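Local coordinates for protein putative aldolase (Bacteroides vulgatus ATCC 8482, PDB 3DXI) that is a putative aldolase of unestablished function that folds as a closed barrel of eight parallel strands ringed by helices, at residues A[29-32]-A[33-36]; A[252-255]-A[256-259]. All coordinates share one frame; numbering follows the deposited sequence.

Contact 1: A[29-32]-A[33-36]; sequences YILA and MNEL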
# COMPACT_ATOMS: atom_id res chain seq x y z
N TYR A 29 24.88 -1.37 2.07
CA TYR A 29 23.96 -0.57 1.24
C TYR A 29 24.61 -0.22 -0.10
O TYR A 29 24.08 -0.57 -1.15
CB TYR A 29 23.55 0.72 1.97
CG TYR A 29 22.81 1.72 1.10
CD1 TYR A 29 21.48 1.50 0.72
CD2 TYR A 29 23.44 2.88 0.64
CE1 TYR A 29 20.81 2.40 -0.10
CE2 TYR A 29 22.77 3.79 -0.17
CZ TYR A 29 21.46 3.55 -0.54
OH TYR A 29 20.80 4.46 -1.33
N ILE A 30 25.75 0.46 -0.06
CA ILE A 30 26.43 0.86 -1.29
C ILE A 30 26.69 -0.31 -2.24
O ILE A 30 26.47 -0.20 -3.45
CB ILE A 30 27.78 1.56 -0.98
CG1 ILE A 30 27.53 2.87 -0.22
CG2 ILE A 30 28.53 1.85 -2.28
CD1 ILE A 30 26.86 3.97 -1.04
N LEU A 31 27.15 -1.44 -1.70
CA LEU A 31 27.43 -2.60 -2.54
C LEU A 31 26.16 -3.24 -3.11
O LEU A 31 26.17 -3.74 -4.24
CB LEU A 31 28.24 -3.64 -1.76
CG LEU A 31 29.65 -3.15 -1.39
CD1 LEU A 31 30.34 -4.17 -0.50
CD2 LEU A 31 30.45 -2.91 -2.67
N ALA A 32 25.08 -3.23 -2.35
CA ALA A 32 23.82 -3.79 -2.83
C ALA A 32 23.31 -2.93 -3.98
O ALA A 32 22.82 -3.45 -4.98
CB ALA A 32 22.78 -3.81 -1.71
N MSE A 33 23.44 -1.62 -3.85
CA MSE A 33 22.99 -0.71 -4.89
C MSE A 33 23.75 -0.95 -6.20
O MSE A 33 23.23 -0.70 -7.28
CB MSE A 33 23.17 0.74 -4.44
CG MSE A 33 22.32 1.14 -3.24
SE MSE A 33 20.40 0.87 -3.50
CE MSE A 33 20.19 -0.70 -2.38
N ASN A 34 24.99 -1.44 -6.09
CA ASN A 34 25.78 -1.73 -7.29
C ASN A 34 25.12 -2.87 -8.08
O ASN A 34 25.20 -2.90 -9.30
CB ASN A 34 27.20 -2.18 -6.93
CG ASN A 34 28.13 -1.02 -6.63
OD1 ASN A 34 27.79 0.14 -6.85
ND2 ASN A 34 29.32 -1.33 -6.13
N GLU A 35 24.47 -3.79 -7.37
CA GLU A 35 23.85 -4.94 -8.03
C GLU A 35 22.34 -4.86 -8.21
O GLU A 35 21.69 -5.86 -8.51
CB GLU A 35 24.20 -6.23 -7.29
CG GLU A 35 25.69 -6.52 -7.25
CD GLU A 35 26.00 -7.93 -6.79
OE1 GLU A 35 25.77 -8.87 -7.58
OE2 GLU A 35 26.49 -8.09 -5.65
N LEU A 36 21.77 -3.67 -8.02
CA LEU A 36 20.34 -3.47 -8.20
C LEU A 36 20.17 -2.46 -9.33
O LEU A 36 21.04 -1.61 -9.54
CB LEU A 36 19.70 -2.95 -6.90
CG LEU A 36 19.63 -3.92 -5.71
CD1 LEU A 36 19.11 -3.22 -4.47
CD2 LEU A 36 18.73 -5.09 -6.06
O HOH W 1 26.36 1.92 -5.44
O HOH W 2 26.19 -6.65 -3.55
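M33, a selenomethionine, lies across the ring of Y29 one helical turn earlier. Its CB sits beside the backbone oxygens of Y29 and I30. CG comes next and does most of the touching. It rests over one face of the Y29 ring, offset toward the rim, 3.8 Å from the ring centroid and 18° off the ring normal, which makes a CH-pi contact. SE then runs past the CE1 and CZ side of the ring, 4.5 Å from the centroid and oblique to it, a Met-aromatic contact. The chain bends at chi2 and chi3, which keeps the CE methyl close to CE1 and CD1 of Y29. CE also lies 4.1 Å from CB of A32. Y29 sets its CG anti to the backbone N (chi1 170°), which turns the ring along the helix toward M33.

M33 N donates to Y29 O at 3.0 Å, which ties the two residues through the backbone. The next bonds are less regular. N34 N divides between I30 O and, weakly, L31 O. E35 N reaches A32 O at 2.9 Å from well above the carbonyl plane, a tighter turn. Two waters cover carbonyls here. One donates to I30 O and to OD1 of N34. The other donates to OE2 of E35 and weakly to L31 O.

The amide of N34 is also held by the backbone of I71 and T73, and the M33 carbonyl by K74. The Y29 hydroxyl bonds to D7 on barrel strand 4-7. Y29 and M33 both pack on L41 of strand 40-45, I30 faces helix 62-71, and A32 faces helix 248-265. Residues 29-36 thus span the last turn of helix 23-34 and the residues that follow it, wedged between the barrel wall and two flanking helices.

Contact 2: A[252-255]-A[256-259]; sequences GNII and TTFT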
# COMPACT_ATOMS: atom_id res chain seq x y z
N GLY A 252 16.72 -9.04 -1.20
CA GLY A 252 16.34 -9.62 0.08
C GLY A 252 17.40 -9.37 1.15
O GLY A 252 17.07 -9.10 2.31
N ASN A 253 18.67 -9.46 0.77
CA ASN A 253 19.74 -9.23 1.73
C ASN A 253 19.81 -7.79 2.21
O ASN A 253 20.07 -7.54 3.38
CB ASN A 253 21.10 -9.64 1.15
CG ASN A 253 21.20 -11.14 0.91
OD1 ASN A 253 20.52 -11.93 1.56
ND2 ASN A 253 22.06 -11.53 -0.03
N ILE A 254 19.59 -6.83 1.31
CA ILE A 254 19.66 -5.44 1.72
C ILE A 254 18.46 -5.09 2.60
O ILE A 254 18.55 -4.23 3.47
CB ILE A 254 19.78 -4.48 0.50
CG1 ILE A 254 20.16 -3.08 0.98
CG2 ILE A 254 18.48 -4.43 -0.29
CD1 ILE A 254 21.47 -3.02 1.77
N ILE A 255 17.34 -5.77 2.38
CA ILE A 255 16.15 -5.54 3.20
C ILE A 255 16.50 -6.02 4.61
O ILE A 255 16.21 -5.34 5.60
CB ILE A 255 14.93 -6.35 2.69
CG1 ILE A 255 14.37 -5.69 1.41
CG2 ILE A 255 13.87 -6.44 3.78
CD1 ILE A 255 13.26 -6.49 0.77
N THR A 256 17.12 -7.19 4.69
CA THR A 256 17.52 -7.76 5.97
C THR A 256 18.48 -6.84 6.72
O THR A 256 18.40 -6.71 7.93
CB THR A 256 18.19 -9.14 5.79
OG1 THR A 256 17.24 -10.07 5.27
CG2 THR A 256 18.73 -9.65 7.12
N THR A 257 19.38 -6.19 5.98
CA THR A 257 20.33 -5.27 6.59
C THR A 257 19.59 -4.17 7.37
O THR A 257 19.96 -3.83 8.49
CB THR A 257 21.23 -4.60 5.52
OG1 THR A 257 22.03 -5.59 4.88
CG2 THR A 257 22.15 -3.57 6.16
N PHE A 258 18.51 -3.65 6.77
CA PHE A 258 17.73 -2.58 7.37
C PHE A 258 16.60 -3.03 8.28
O PHE A 258 15.89 -2.19 8.85
CB PHE A 258 17.17 -1.69 6.25
CG PHE A 258 18.18 -0.75 5.66
CD1 PHE A 258 18.46 0.47 6.26
CD2 PHE A 258 18.89 -1.11 4.51
CE1 PHE A 258 19.44 1.33 5.74
CE2 PHE A 258 19.87 -0.26 3.98
CZ PHE A 258 20.14 0.96 4.59
N THR A 259 16.44 -4.34 8.45
CA THR A 259 15.37 -4.87 9.29
C THR A 259 15.50 -4.58 10.78
O THR A 259 14.49 -4.35 11.45
CB THR A 259 15.19 -6.38 9.01
OG1 THR A 259 14.62 -6.54 7.70
CG2 THR A 259 14.25 -7.03 10.03
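The apolar contact joins I254 and F258, one turn apart. The two side chains lie side by side and point the same way. CD1 of I254 comes 3.9 Å from CE2 of F258. I254 sets its CG1 branch anti to the backbone N (chi1 -168°), which carries CD1 to the ring. The ring meets the I254 carbonyl edge-on, with CD2 of F258 3.3 Å from I254 O and that oxygen in the ring plane.

The backbone bonds come next. T256 N donates to G252 O at 3.1 Å and T257 N to N253 O at 3.0 Å. F258 N has two weak bonds, to I254 O and I255 O.

One threonine hydroxyl adds a clear side-chain bond. OG1 of T259 donates to I255 O at 2.9 Å, approaching from above the carbonyl plane, with OG1 beside its own backbone N (chi1 -70°).

I254 and F258 also pack on I219, while I255 touches L271 of the second subunit. Here the helix turns I254 and F258 inward on helix 23-34, as in the outer helices of a TIM barrel, and bonds a threonine hydroxyl to a carbonyl one turn earlier.

Overall arrangement
Both contacts are local, on helices that flank the barrel, and they touch each other. Their centres are about 12 Å apart. Contact 1 is mostly buried, contact 2 only partly. I254 and F258 of contact 2 pack against Y29, A32 and M33 of contact 1, which joins helix 248-265 to helix 23-34. The chemistry follows the place. Contact 1 takes in the last turn of helix 23-34 and what follows, and combines a selenium-aromatic pair with waters and polar links to strand 4-7 and to residues 71-74. Contact 2 lies within a continuing helix, and combines an aliphatic-aromatic pair with a threonine hydroxyl bonded to the backbone. Only contact 2 reaches the second subunit.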